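PDB 4Z0V: 2',5'-phosphodiesterase 12, which belongs to the endonuclease/exonuclease/phosphatase family, pairing a DNase I-like domain with an E-set-type N-terminal domain and holding a magnesium ion. Local coordinates for residues T11-P16 with P27-E32; K78-P83 with S92-S97; P240-L245 with M302-A307. One frame throughout, in Å; residues are numbered along the deposited sequence.

Contact 1: T11-P16 with P27-E32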
ATOM      1  N   THR A  11      -6.501  23.802  -8.630  1.00 39.58           N
ATOM      2  CA  THR A  11      -7.508  23.205  -9.523  1.00 38.31           C
ATOM      3  C   THR A  11      -8.490  22.367  -8.707  1.00 40.15           C
ATOM      4  O   THR A  11      -9.659  22.223  -9.080  1.00 39.28           O
ATOM      5  CB  THR A  11      -6.858  22.367 -10.617  1.00 44.82           C
ATOM      6  OG1 THR A  11      -6.060  21.342 -10.022  1.00 41.39           O
ATOM      7  CG2 THR A  11      -6.026  23.199 -11.565  1.00 43.78           C
ATOM      8  N   GLU A  12      -8.001  21.795  -7.598  1.00 34.36           N
ATOM      9  CA  GLU A  12      -8.810  21.007  -6.677  1.00 32.84           C
ATOM     10  C   GLU A  12      -8.419  21.439  -5.287  1.00 34.94           C
ATOM     11  O   GLU A  12      -7.236  21.654  -5.030  1.00 36.41           O
ATOM     12  CB  GLU A  12      -8.618  19.482  -6.878  1.00 33.84           C
ATOM     13  CG  GLU A  12      -9.020  18.971  -8.253  1.00 43.44           C
ATOM     14  CD  GLU A  12      -8.892  17.480  -8.483  1.00 55.82           C
ATOM     15  OE1 GLU A  12      -7.748  16.967  -8.501  1.00 34.39           O
ATOM     16  OE2 GLU A  12      -9.942  16.829  -8.683  1.00 51.60           O
ATOM     17  N   LEU A  13      -9.408  21.704  -4.456  1.00 27.56           N
ATOM     18  CA  LEU A  13      -9.248  22.101  -3.059  1.00 26.35           C
ATOM     19  C   LEU A  13     -10.396  21.442  -2.365  1.00 28.54           C
ATOM     20  O   LEU A  13     -11.554  21.792  -2.659  1.00 29.05           O
ATOM     21  CB  LEU A  13      -9.211  23.635  -2.900  1.00 25.84           C
ATOM     22  CG  LEU A  13      -8.788  24.122  -1.527  1.00 30.01           C
ATOM     23  CD1 LEU A  13      -7.344  23.793  -1.260  1.00 29.58           C
ATOM     24  CD2 LEU A  13      -8.993  25.601  -1.399  1.00 30.31           C
ATOM     25  N   GLN A  14     -10.085  20.425  -1.500  1.00 21.40           N
ATOM     26  CA  GLN A  14     -11.082  19.608  -0.805  0.50 20.60           C
ATOM     27  C   GLN A  14     -10.622  19.190   0.587  1.00 24.95           C
ATOM     28  O   GLN A  14      -9.448  18.895   0.798  1.00 22.53           O
ATOM     29  CB  GLN A  14     -11.410  18.331  -1.610  0.50 21.72           C
ATOM     30  CG  GLN A  14     -12.111  18.553  -2.948  0.50 32.46           C
ATOM     31  CD  GLN A  14     -12.625  17.285  -3.587  0.50 50.02           C
ATOM     32  OE1 GLN A  14     -13.086  16.348  -2.917  0.50 45.69           O
ATOM     33  NE2 GLN A  14     -12.628  17.261  -4.908  0.50 39.46           N
ATOM     34  N   LEU A  15     -11.564  19.111   1.533  1.00 22.15           N
ATOM     35  CA  LEU A  15     -11.272  18.666   2.896  1.00 22.01           C
ATOM     36  C   LEU A  15     -11.944  17.319   3.130  1.00 26.02           C
ATOM     37  O   LEU A  15     -12.986  17.066   2.505  1.00 25.47           O
ATOM     38  CB  LEU A  15     -11.773  19.700   3.937  1.00 22.40           C
ATOM     39  CG  LEU A  15     -11.025  21.021   4.077  1.00 28.54           C
ATOM     40  CD1 LEU A  15     -11.772  21.961   5.012  1.00 30.32           C
ATOM     41  CD2 LEU A  15      -9.639  20.807   4.640  1.00 31.91           C
ATOM     42  N   PRO A  16     -11.436  16.443   4.033  1.00 23.64           N
ATOM     43  CA  PRO A  16     -12.176  15.207   4.340  1.00 23.84           C
ATOM     44  C   PRO A  16     -13.540  15.508   4.976  1.00 27.33           C
ATOM     45  O   PRO A  16     -13.774  16.609   5.497  1.00 22.57           O
ATOM     46  CB  PRO A  16     -11.273  14.471   5.331  1.00 26.13           C
ATOM     47  CG  PRO A  16     -10.402  15.529   5.905  1.00 30.59           C
ATOM     48  CD  PRO A  16     -10.213  16.561   4.861  1.00 25.14           C
ATOM     49  N   PRO A  27      -5.762  17.912   3.348  1.00 14.33           N
ATOM     50  CA  PRO A  27      -6.556  18.457   2.247  1.00 14.03           C
ATOM     51  C   PRO A  27      -6.074  17.988   0.891  1.00 16.40           C
ATOM     52  O   PRO A  27      -4.871  17.829   0.685  1.00 15.63           O
ATOM     53  CB  PRO A  27      -6.356  19.975   2.370  1.00 16.63           C
ATOM     54  CG  PRO A  27      -5.096  20.156   3.133  1.00 21.01           C
ATOM     55  CD  PRO A  27      -4.992  18.962   4.043  1.00 15.65           C
ATOM     56  N   LYS A  28      -7.019  17.825  -0.041  1.00 14.41           N
ATOM     57  CA  LYS A  28      -6.687  17.561  -1.429  1.00 14.56           C
ATOM     58  C   LYS A  28      -6.405  18.923  -2.022  1.00 21.85           C
ATOM     59  O   LYS A  28      -7.208  19.842  -1.829  1.00 20.80           O
ATOM     60  CB  LYS A  28      -7.847  16.828  -2.145  1.00 16.37           C
ATOM     61  CG  LYS A  28      -7.572  16.507  -3.614  1.00 17.87           C
ATOM     62  CD  LYS A  28      -8.738  15.678  -4.136  1.00 21.42           C
ATOM     63  CE  LYS A  28      -8.649  15.377  -5.589  1.00 44.20           C
ATOM     64  NZ  LYS A  28      -9.719  14.431  -6.001  1.00 51.85           N
ATOM     65  N   LEU A  29      -5.221  19.098  -2.596  1.00 22.29           N
ATOM     66  CA  LEU A  29      -4.814  20.341  -3.258  1.00 24.84           C
ATOM     67  C   LEU A  29      -4.169  19.984  -4.542  1.00 33.89           C
ATOM     68  O   LEU A  29      -3.089  19.398  -4.527  1.00 36.26           O
ATOM     69  CB  LEU A  29      -3.825  21.230  -2.465  1.00 26.16           C
ATOM     70  CG  LEU A  29      -3.682  21.166  -0.968  1.00 32.39           C
ATOM     71  CD1 LEU A  29      -2.365  21.756  -0.584  1.00 33.39           C
ATOM     72  CD2 LEU A  29      -4.723  22.005  -0.290  1.00 36.91           C
ATOM     73  N   SER A  30      -4.800  20.270  -5.643  1.00 31.18           N
ATOM     74  CA  SER A  30      -4.143  19.989  -6.912  1.00 31.50           C
ATOM     75  C   SER A  30      -3.721  21.353  -7.400  1.00 37.88           C
ATOM     76  O   SER A  30      -4.552  22.260  -7.501  1.00 35.80           O
ATOM     77  CB  SER A  30      -5.065  19.231  -7.858  1.00 34.27           C
ATOM     78  OG  SER A  30      -5.573  18.054  -7.244  1.00 41.29           O
ATOM     79  N   LEU A  31      -2.423  21.562  -7.492  1.00 38.38           N
ATOM     80  CA  LEU A  31      -1.891  22.876  -7.806  1.00 40.35           C
ATOM     81  C   LEU A  31      -1.364  22.983  -9.247  1.00 47.21           C
ATOM     82  O   LEU A  31      -0.560  22.153  -9.673  1.00 48.11           O
ATOM     83  CB  LEU A  31      -0.771  23.162  -6.777  1.00 41.05           C
ATOM     84  CG  LEU A  31      -0.358  24.606  -6.481  1.00 46.07           C
ATOM     85  CD1 LEU A  31      -1.535  25.535  -6.420  1.00 45.82           C
ATOM     86  CD2 LEU A  31       0.403  24.679  -5.172  1.00 49.36           C
ATOM     87  N   GLU A  32      -1.844  24.000  -9.992  1.00 44.31           N
ATOM     88  CA  GLU A  32      -1.380  24.324 -11.348  1.00 44.49           C
ATOM     89  C   GLU A  32      -0.525  25.608 -11.287  1.00 49.50           C
ATOM     90  O   GLU A  32      -0.838  26.513 -10.506  1.00 49.19           O
ATOM     91  CB  GLU A  32      -2.539  24.459 -12.364  1.00 45.69           C
ATOM     92  CG  GLU A  32      -3.417  25.699 -12.233  1.00 53.48           C
ATOM     93  CD  GLU A  32      -4.373  26.000 -13.376  1.00 71.51           C
ATOM     94  OE1 GLU A  32      -4.788  25.053 -14.083  1.00 70.59           O
ATOM     95  OE2 GLU A  32      -4.731  27.188 -13.548  1.00 61.25           O
TER
HETATM   96  O   HOH W   1      -7.535  14.109  -8.121  1.00 35.38           O
HETATM   97  O   HOH W   2     -13.092  14.971  -6.470  1.00 52.55           O
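Glu12 pairs with Ser30 and Gln14 with Lys28 as strands 12-14 and 28-32 run antiparallel, their axes at 164° and 4.5 Å apart at the closest. Both are hydrogen-bonded pairs; between them sits the non-hydrogen-bonded pair Leu13 and Leu29, where Leu29 CA approaches Glu12 O and Leu13 CA approaches Lys28 O in CA-H...O contacts. A classic beta bulge interrupts the ladder, with Thr11 and Glu12 both facing Ser30; beyond it Glu32 bonds to the backbone of Ala9. Ser30 O accepts Thr11 N at 2.7 Å and Glu12 N only weakly, at 3.5 Å. Thr11 OG1, set between its own N and carbonyl carbon (chi1 58°), adds another weak bond to that oxygen. These two strands form a small sheet in the E-set-type N-terminal domain, with Leu13 and Leu29 on the face that meets strands 40-46 and 93-96. The two leucines lie side by side, and Leu13 CD1 is pressed to 3.3 Å from Leu29 CD2, tighter than usual van der Waals contact. The other face is polar. Ser30 OG donates to Glu12 OE1 at 2.7 Å, on its anti side, and a water donates to the same oxygen. The extended Lys28 chain crosses this carboxylate, bringing CE to 3.4 Å from Glu12 OE1. Its NZ makes a long salt bridge of 3.6 Å to Glu12 OE2, but its stronger partner is Asp190, on helix 185-198 of the DNase I-like domain.

Contact 2: K78-P83 with S92-S97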
ATOM      1  N   LYS A  78     -11.241  25.594   9.417  1.00 11.53           N
ATOM      2  CA  LYS A  78     -11.206  26.293   8.148  1.00 10.29           C
ATOM      3  C   LYS A  78      -9.754  26.371   7.698  1.00 13.99           C
ATOM      4  O   LYS A  78      -8.880  26.657   8.513  1.00 11.28           O
ATOM      5  CB  LYS A  78     -11.798  27.719   8.319  1.00 13.51           C
ATOM      6  CG  LYS A  78     -11.773  28.545   7.016  1.00 19.56           C
ATOM      7  CD  LYS A  78     -12.550  29.842   7.118  1.00 25.46           C
ATOM      8  CE  LYS A  78     -11.722  30.980   7.641  1.00 35.42           C
ATOM      9  NZ  LYS A  78     -12.383  32.273   7.367  1.00 38.97           N
ATOM     10  N   LEU A  79      -9.505  26.119   6.414  1.00 13.06           N
ATOM     11  CA  LEU A  79      -8.155  26.252   5.861  1.00 12.49           C
ATOM     12  C   LEU A  79      -8.124  27.425   4.912  1.00 15.54           C
ATOM     13  O   LEU A  79      -8.979  27.515   4.028  1.00 14.22           O
ATOM     14  CB  LEU A  79      -7.705  24.965   5.113  1.00 12.05           C
ATOM     15  CG  LEU A  79      -6.383  25.070   4.266  1.00 16.76           C
ATOM     16  CD1 LEU A  79      -5.155  25.312   5.152  1.00 16.36           C
ATOM     17  CD2 LEU A  79      -6.186  23.814   3.386  1.00 18.18           C
ATOM     18  N   HIS A  80      -7.140  28.312   5.098  1.00 13.57           N
ATOM     19  CA  HIS A  80      -6.808  29.371   4.163  1.00 13.74           C
ATOM     20  C   HIS A  80      -5.612  28.900   3.390  1.00 16.73           C
ATOM     21  O   HIS A  80      -4.610  28.532   4.009  1.00 13.68           O
ATOM     22  CB  HIS A  80      -6.453  30.702   4.865  1.00 15.60           C
ATOM     23  CG  HIS A  80      -5.850  31.718   3.924  1.00 20.89           C
ATOM     24  ND1 HIS A  80      -4.519  31.628   3.494  1.00 24.30           N
ATOM     25  CD2 HIS A  80      -6.430  32.774   3.309  1.00 24.13           C
ATOM     26  CE1 HIS A  80      -4.340  32.635   2.654  1.00 23.92           C
ATOM     27  NE2 HIS A  80      -5.456  33.370   2.530  1.00 24.92           N
ATOM     28  N   CYS A  81      -5.630  29.040   2.070  1.00 15.11           N
ATOM     29  CA  CYS A  81      -4.429  28.718   1.325  1.00 17.03           C
ATOM     30  C   CYS A  81      -4.247  29.664   0.158  1.00 17.01           C
ATOM     31  O   CYS A  81      -5.205  29.984  -0.545  1.00 17.01           O
ATOM     32  CB  CYS A  81      -4.388  27.261   0.888  1.00 21.02           C
ATOM     33  SG  CYS A  81      -5.956  26.632   0.289  1.00 27.80           S
ATOM     34  N   THR A  82      -3.023  30.144   0.011  1.00 13.43           N
ATOM     35  CA  THR A  82      -2.606  31.056  -1.068  1.00 13.41           C
ATOM     36  C   THR A  82      -1.636  30.300  -1.961  1.00 17.15           C
ATOM     37  O   THR A  82      -0.561  29.937  -1.487  1.00 16.27           O
ATOM     38  CB  THR A  82      -1.990  32.346  -0.512  1.00 18.57           C
ATOM     39  OG1 THR A  82      -2.964  33.024   0.264  1.00 17.82           O
ATOM     40  CG2 THR A  82      -1.560  33.306  -1.631  1.00 16.15           C
ATOM     41  N   PRO A  83      -2.011  30.034  -3.235  1.00 15.86           N
ATOM     42  CA  PRO A  83      -1.110  29.292  -4.130  1.00 16.68           C
ATOM     43  C   PRO A  83       0.059  30.177  -4.548  1.00 18.77           C
ATOM     44  O   PRO A  83      -0.153  31.361  -4.806  1.00 17.89           O
ATOM     45  CB  PRO A  83      -2.008  28.944  -5.325  1.00 18.57           C
ATOM     46  CG  PRO A  83      -3.038  30.020  -5.362  1.00 23.18           C
ATOM     47  CD  PRO A  83      -3.257  30.437  -3.924  1.00 19.37           C
ATOM     48  N   SER A  92      -6.093  33.813  -3.329  1.00 16.29           N
ATOM     49  CA  SER A  92      -6.253  33.004  -2.116  1.00 15.48           C
ATOM     50  C   SER A  92      -7.581  32.287  -2.106  1.00 19.12           C
ATOM     51  O   SER A  92      -8.573  32.754  -2.689  1.00 18.47           O
ATOM     52  CB  SER A  92      -6.134  33.877  -0.872  1.00 16.91           C
ATOM     53  OG  SER A  92      -4.904  34.575  -0.861  1.00 20.76           O
ATOM     54  N   ARG A  93      -7.599  31.133  -1.444  1.00 14.89           N
ATOM     55  CA  ARG A  93      -8.799  30.316  -1.336  1.00 15.08           C
ATOM     56  C   ARG A  93      -9.024  29.951   0.113  1.00 16.96           C
ATOM     57  O   ARG A  93      -8.059  29.844   0.864  1.00 16.08           O
ATOM     58  CB  ARG A  93      -8.615  29.023  -2.160  1.00 18.08           C
ATOM     59  CG  ARG A  93      -8.449  29.227  -3.681  1.00 25.98           C
ATOM     60  CD  ARG A  93      -9.769  29.409  -4.415  1.00 30.30           C
ATOM     61  NE  ARG A  93     -10.758  28.395  -4.032  1.00 40.24           N
ATOM     62  CZ  ARG A  93     -10.883  27.195  -4.592  1.00 54.54           C
ATOM     63  NH1 ARG A  93     -11.791  26.340  -4.145  1.00 42.79           N
ATOM     64  NH2 ARG A  93     -10.101  26.840  -5.605  1.00 43.75           N
ATOM     65  N   GLU A  94     -10.272  29.727   0.509  1.00 13.60           N
ATOM     66  CA  GLU A  94     -10.548  29.295   1.886  1.00 15.21           C
ATOM     67  C   GLU A  94     -11.578  28.206   1.818  1.00 23.77           C
ATOM     68  O   GLU A  94     -12.443  28.241   0.932  1.00 25.31           O
ATOM     69  CB  GLU A  94     -11.008  30.467   2.789  1.00 17.06           C
ATOM     70  CG  GLU A  94      -9.888  31.482   3.096  1.00 26.22           C
ATOM     71  CD  GLU A  94     -10.081  32.429   4.277  1.00 57.52           C
ATOM     72  OE1 GLU A  94     -11.240  32.806   4.564  1.00 48.10           O
ATOM     73  OE2 GLU A  94      -9.063  32.829   4.892  1.00 52.44           O
ATOM     74  N   LEU A  95     -11.470  27.214   2.707  1.00 20.29           N
ATOM     75  CA  LEU A  95     -12.392  26.099   2.731  1.00 23.47           C
ATOM     76  C   LEU A  95     -12.693  25.707   4.159  1.00 25.18           C
ATOM     77  O   LEU A  95     -11.765  25.476   4.929  1.00 22.90           O
ATOM     78  CB  LEU A  95     -11.770  24.918   1.963  1.00 24.54           C
ATOM     79  CG  LEU A  95     -12.646  23.693   1.702  1.00 31.72           C
ATOM     80  CD1 LEU A  95     -14.007  24.077   1.157  1.00 33.73           C
ATOM     81  CD2 LEU A  95     -11.980  22.778   0.761  1.00 31.49           C
ATOM     82  N   GLU A  96     -13.989  25.612   4.493  1.00 19.86           N
ATOM     83  CA  GLU A  96     -14.434  25.235   5.835  1.00 17.90           C
ATOM     84  C   GLU A  96     -14.873  23.806   5.836  1.00 20.05           C
ATOM     85  O   GLU A  96     -15.464  23.353   4.850  1.00 17.59           O
ATOM     86  CB  GLU A  96     -15.626  26.088   6.302  1.00 19.27           C
ATOM     87  CG  GLU A  96     -15.403  27.581   6.337  1.00 24.31           C
ATOM     88  CD  GLU A  96     -16.657  28.371   6.643  1.00 39.15           C
ATOM     89  OE1 GLU A  96     -17.631  27.781   7.171  1.00 28.15           O
ATOM     90  OE2 GLU A  96     -16.640  29.599   6.404  1.00 35.24           O
ATOM     91  N   SER A  97     -14.645  23.101   6.952  1.00 14.61           N
ATOM     92  CA  SER A  97     -15.161  21.749   7.103  1.00 13.91           C
ATOM     93  C   SER A  97     -16.684  21.843   7.278  1.00 16.57           C
ATOM     94  O   SER A  97     -17.183  22.821   7.840  1.00 15.84           O
ATOM     95  CB  SER A  97     -14.519  21.057   8.301  1.00 16.84           C
ATOM     96  OG  SER A  97     -14.963  21.621   9.522  1.00 17.27           O
TER
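Leu79 and Cys81 bond to Leu95 and Arg93 through paired backbone hydrogen bonds in a beta hairpin, whose second strand, 93-96, is an outer strand of the four-stranded antiparallel sheet in the N-terminal domain. Leu79 N meets Leu95 O at 2.8 Å with a nearly straight N-H...O angle of 171°, and Cys81 N is held just as closely by Arg93 O. The return bonds, Leu95 N to Leu79 O and Arg93 N to Cys81 O, complete both rungs.

Of the side chains on the face of Lys78, His80, Glu94 and Glu96, Lys78 and Glu94 are joined by charge. Lys78 NZ forms a salt bridge with Glu94 OE1 at 3.1 Å, coming from above the carboxylate plane, 49° out of it. A bend at chi3 (88°) turns Lys78 CE toward Glu94, and Trp56 and Tyr44 add cation-pi contacts to the lysine. Glu96 instead gives its carboxylate to Arg76, while its CG packs against Lys78 CD at 3.7 Å.

Non-bonded contacts flank the His80 ring. Arg93 O lies over one face, offset toward the rim. The Glu94 carboxylate comes to the ring edge with its plane perpendicular to the ring, placing Glu94 OE2 3.1 Å from His80 CD2.

Contact 3: P240-L245 with M302-A307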
ATOM      1  N   PRO A 240       7.263 -12.984 -25.771  1.00 20.90           N
ATOM      2  CA  PRO A 240       8.217 -14.100 -25.990  1.00 20.79           C
ATOM      3  C   PRO A 240       9.186 -14.308 -24.819  1.00 22.06           C
ATOM      4  O   PRO A 240       9.767 -15.374 -24.696  1.00 21.23           O
ATOM      5  CB  PRO A 240       8.948 -13.702 -27.287  1.00 23.01           C
ATOM      6  CG  PRO A 240       8.746 -12.225 -27.406  1.00 27.88           C
ATOM      7  CD  PRO A 240       7.382 -11.966 -26.840  1.00 23.38           C
ATOM      8  N   LEU A 241       9.284 -13.348 -23.900  1.00 18.29           N
ATOM      9  CA  LEU A 241      10.118 -13.506 -22.696  1.00 18.78           C
ATOM     10  C   LEU A 241       9.703 -14.755 -21.877  1.00 19.88           C
ATOM     11  O   LEU A 241      10.541 -15.386 -21.231  1.00 20.03           O
ATOM     12  CB  LEU A 241       9.962 -12.233 -21.837  1.00 19.66           C
ATOM     13  CG  LEU A 241      10.770 -12.175 -20.564  1.00 23.43           C
ATOM     14  CD1 LEU A 241      12.262 -11.993 -20.878  1.00 23.96           C
ATOM     15  CD2 LEU A 241      10.246 -11.056 -19.667  1.00 23.32           C
ATOM     16  N   HIS A 242       8.408 -15.094 -21.911  1.00 14.31           N
ATOM     17  CA  HIS A 242       7.841 -16.203 -21.126  1.00 13.90           C
ATOM     18  C   HIS A 242       7.564 -17.449 -21.985  1.00 19.10           C
ATOM     19  O   HIS A 242       6.850 -18.340 -21.527  1.00 18.05           O
ATOM     20  CB  HIS A 242       6.533 -15.722 -20.438  1.00 13.72           C
ATOM     21  CG  HIS A 242       6.763 -14.471 -19.641  1.00 15.71           C
ATOM     22  ND1 HIS A 242       7.475 -14.495 -18.457  1.00 17.29           N
ATOM     23  CD2 HIS A 242       6.431 -13.194 -19.927  1.00 17.02           C
ATOM     24  CE1 HIS A 242       7.531 -13.234 -18.042  1.00 16.65           C
ATOM     25  NE2 HIS A 242       6.954 -12.410 -18.913  1.00 16.66           N
ATOM     26  N   LYS A 243       8.193 -17.550 -23.176  1.00 18.68           N
ATOM     27  CA  LYS A 243       7.921 -18.666 -24.112  1.00 19.86           C
ATOM     28  C   LYS A 243       8.223 -20.037 -23.505  1.00 24.82           C
ATOM     29  O   LYS A 243       7.425 -20.949 -23.710  1.00 25.11           O
ATOM     30  CB  LYS A 243       8.628 -18.502 -25.480  1.00 22.17           C
ATOM     31  CG  LYS A 243      10.155 -18.531 -25.457  1.00 30.69           C
ATOM     32  CD  LYS A 243      10.746 -18.331 -26.865  1.00 36.24           C
ATOM     33  N   GLU A 244       9.312 -20.174 -22.723  1.00 22.92           N
ATOM     34  CA  GLU A 244       9.697 -21.438 -22.083  1.00 24.43           C
ATOM     35  C   GLU A 244       8.638 -21.894 -21.066  1.00 27.42           C
ATOM     36  O   GLU A 244       8.333 -23.091 -20.985  1.00 26.73           O
ATOM     37  CB  GLU A 244      11.068 -21.304 -21.418  1.00 26.51           C
ATOM     38  CG  GLU A 244      11.765 -22.629 -21.165  1.00 44.37           C
ATOM     39  CD  GLU A 244      13.096 -22.508 -20.448  1.00 74.45           C
ATOM     40  OE1 GLU A 244      13.976 -21.762 -20.939  1.00 72.35           O
ATOM     41  OE2 GLU A 244      13.262 -23.170 -19.398  1.00 71.48           O
ATOM     42  N   LEU A 245       8.068 -20.943 -20.296  1.00 21.63           N
ATOM     43  CA  LEU A 245       7.022 -21.279 -19.329  1.00 19.48           C
ATOM     44  C   LEU A 245       5.708 -21.639 -20.062  1.00 22.33           C
ATOM     45  O   LEU A 245       5.055 -22.622 -19.704  1.00 20.78           O
ATOM     46  CB  LEU A 245       6.821 -20.127 -18.348  1.00 18.52           C
ATOM     47  CG  LEU A 245       5.782 -20.312 -17.256  1.00 21.41           C
ATOM     48  CD1 LEU A 245       6.161 -21.443 -16.327  1.00 21.43           C
ATOM     49  CD2 LEU A 245       5.626 -19.026 -16.484  1.00 21.05           C
ATOM     50  N   MET A 302       3.906 -16.250 -10.047  1.00 12.07           N
ATOM     51  CA  MET A 302       5.209 -15.910  -9.466  1.00 11.87           C
ATOM     52  C   MET A 302       6.341 -16.157 -10.483  1.00 16.23           C
ATOM     53  O   MET A 302       7.252 -15.333 -10.583  1.00 15.24           O
ATOM     54  CB  MET A 302       5.440 -16.693  -8.152  1.00 13.35           C
ATOM     55  CG  MET A 302       6.805 -16.430  -7.477  1.00 17.39           C
ATOM     56  SD  MET A 302       7.170 -14.676  -7.150  1.00 21.49           S
ATOM     57  CE  MET A 302       5.801 -14.199  -6.328  1.00 18.17           C
ATOM     58  N   ALA A 303       6.274 -17.250 -11.256  1.00 13.10           N
ATOM     59  CA  ALA A 303       7.298 -17.550 -12.272  1.00 12.99           C
ATOM     60  C   ALA A 303       7.327 -16.440 -13.358  1.00 16.35           C
ATOM     61  O   ALA A 303       8.415 -15.998 -13.757  1.00 16.64           O
ATOM     62  CB  ALA A 303       7.012 -18.905 -12.906  1.00 13.92           C
ATOM     63  N   VAL A 304       6.137 -15.954 -13.773  1.00 11.80           N
ATOM     64  CA  VAL A 304       6.023 -14.841 -14.746  1.00 10.97           C
ATOM     65  C   VAL A 304       6.617 -13.582 -14.094  1.00 12.91           C
ATOM     66  O   VAL A 304       7.385 -12.848 -14.740  1.00 12.01           O
ATOM     67  CB  VAL A 304       4.559 -14.583 -15.191  1.00 13.80           C
ATOM     68  CG1 VAL A 304       4.444 -13.309 -16.056  1.00 12.94           C
ATOM     69  CG2 VAL A 304       3.967 -15.782 -15.933  1.00 13.79           C
ATOM     70  N   ALA A 305       6.194 -13.301 -12.847  1.00 11.02           N
ATOM     71  CA  ALA A 305       6.649 -12.088 -12.137  1.00 11.37           C
ATOM     72  C   ALA A 305       8.156 -12.051 -12.045  1.00 14.96           C
ATOM     73  O   ALA A 305       8.756 -11.029 -12.358  1.00 12.67           O
ATOM     74  CB  ALA A 305       6.037 -12.012 -10.730  1.00 12.45           C
ATOM     75  N   LEU A 306       8.774 -13.151 -11.605  1.00 11.60           N
ATOM     76  CA  LEU A 306      10.230 -13.170 -11.430  1.00 12.83           C
ATOM     77  C   LEU A 306      10.972 -13.046 -12.766  1.00 15.37           C
ATOM     78  O   LEU A 306      11.971 -12.320 -12.811  1.00 14.27           O
ATOM     79  CB  LEU A 306      10.690 -14.411 -10.646  1.00 12.01           C
ATOM     80  CG  LEU A 306      10.238 -14.464  -9.161  1.00 15.96           C
ATOM     81  CD1 LEU A 306      10.740 -15.768  -8.483  1.00 14.96           C
ATOM     82  CD2 LEU A 306      10.717 -13.221  -8.358  1.00 18.25           C
ATOM     83  N   ALA A 307      10.455 -13.664 -13.843  1.00 12.79           N
ATOM     84  CA  ALA A 307      11.056 -13.547 -15.185  1.00 13.22           C
ATOM     85  C   ALA A 307      10.916 -12.103 -15.687  1.00 14.17           C
ATOM     86  O   ALA A 307      11.835 -11.579 -16.302  1.00 13.82           O
ATOM     87  CB  ALA A 307      10.402 -14.517 -16.165  1.00 14.18           C
TER
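The imidazole of His242 is sandwiched between Leu241 and Val304, with Ala307 at its edge. Leu241 CG lies over one face, 4.1 Å above the plane. Val304 CG1 covers the opposite face in a CH-pi contact, 3.9 Å from the ring centroid and 21° off the normal; both carbons are offset toward the rim. At the edge, Ala307 CB sits 3.7 Å from His242 CE1 and ND1 alike. The contact belongs to the DNase I-like domain, where the start of the short helix 243-248 packs on the long helix 295-316. His242 occupies the N-cap position of the short helix. Its side chain, which leaves the backbone toward the long helix with CG set beside the backbone N (chi1 -54°), crosses that of Val304 at about a right angle.

No hydrogen bond joins the two segments; the grip is one of shape. Ala303, Val304 and Ala307 lie one and then three residues apart, forming a single strip along the helix, to which Ala303 and Ala307 offer their CB atoms. Leu245, on the short helix, reaches this strip with one branch. Its CD2 touches Val304 CG2 at 3.7 Å and Ala303 CB at 3.8 Å, so the two methyls of Val304 serve different partners, CG1 the ring and CG2 the leucine. Helix 232-238 also borders the contact, with Ala235 against His242, Leu236 against Leu245 and Phe232 against Val304. Ala305 and Leu306 turn away from the short helix and pack on Phe324 of strand 322-327, so helix 295-316 lies between that strand and the short helix. Leu241 CD2 rests 3.8 Å from Ala307 O, while His242 CE1 comes to 3.3 Å from Val304 O.

Overall arrangement
The contacts follow one another along the chain, each closing before the next opens. Contacts 1 and 2 share the N-terminal domain, their centres about 10 Å apart, and they touch: Leu13 of the two-stranded sheet and Leu15 just after it pack on Cys81, Arg93 and Leu95 of the four-stranded one, so the two sheets meet face to face through these side chains. Contact 3 lies in the DNase I-like domain on the opposite side of the chain's centre, with its centre about 42 Å from that of contact 1 and about 51 Å from that of contact 2. The contacts thus sample two different domains, which meet at least at the Lys28-Asp190 salt bridge.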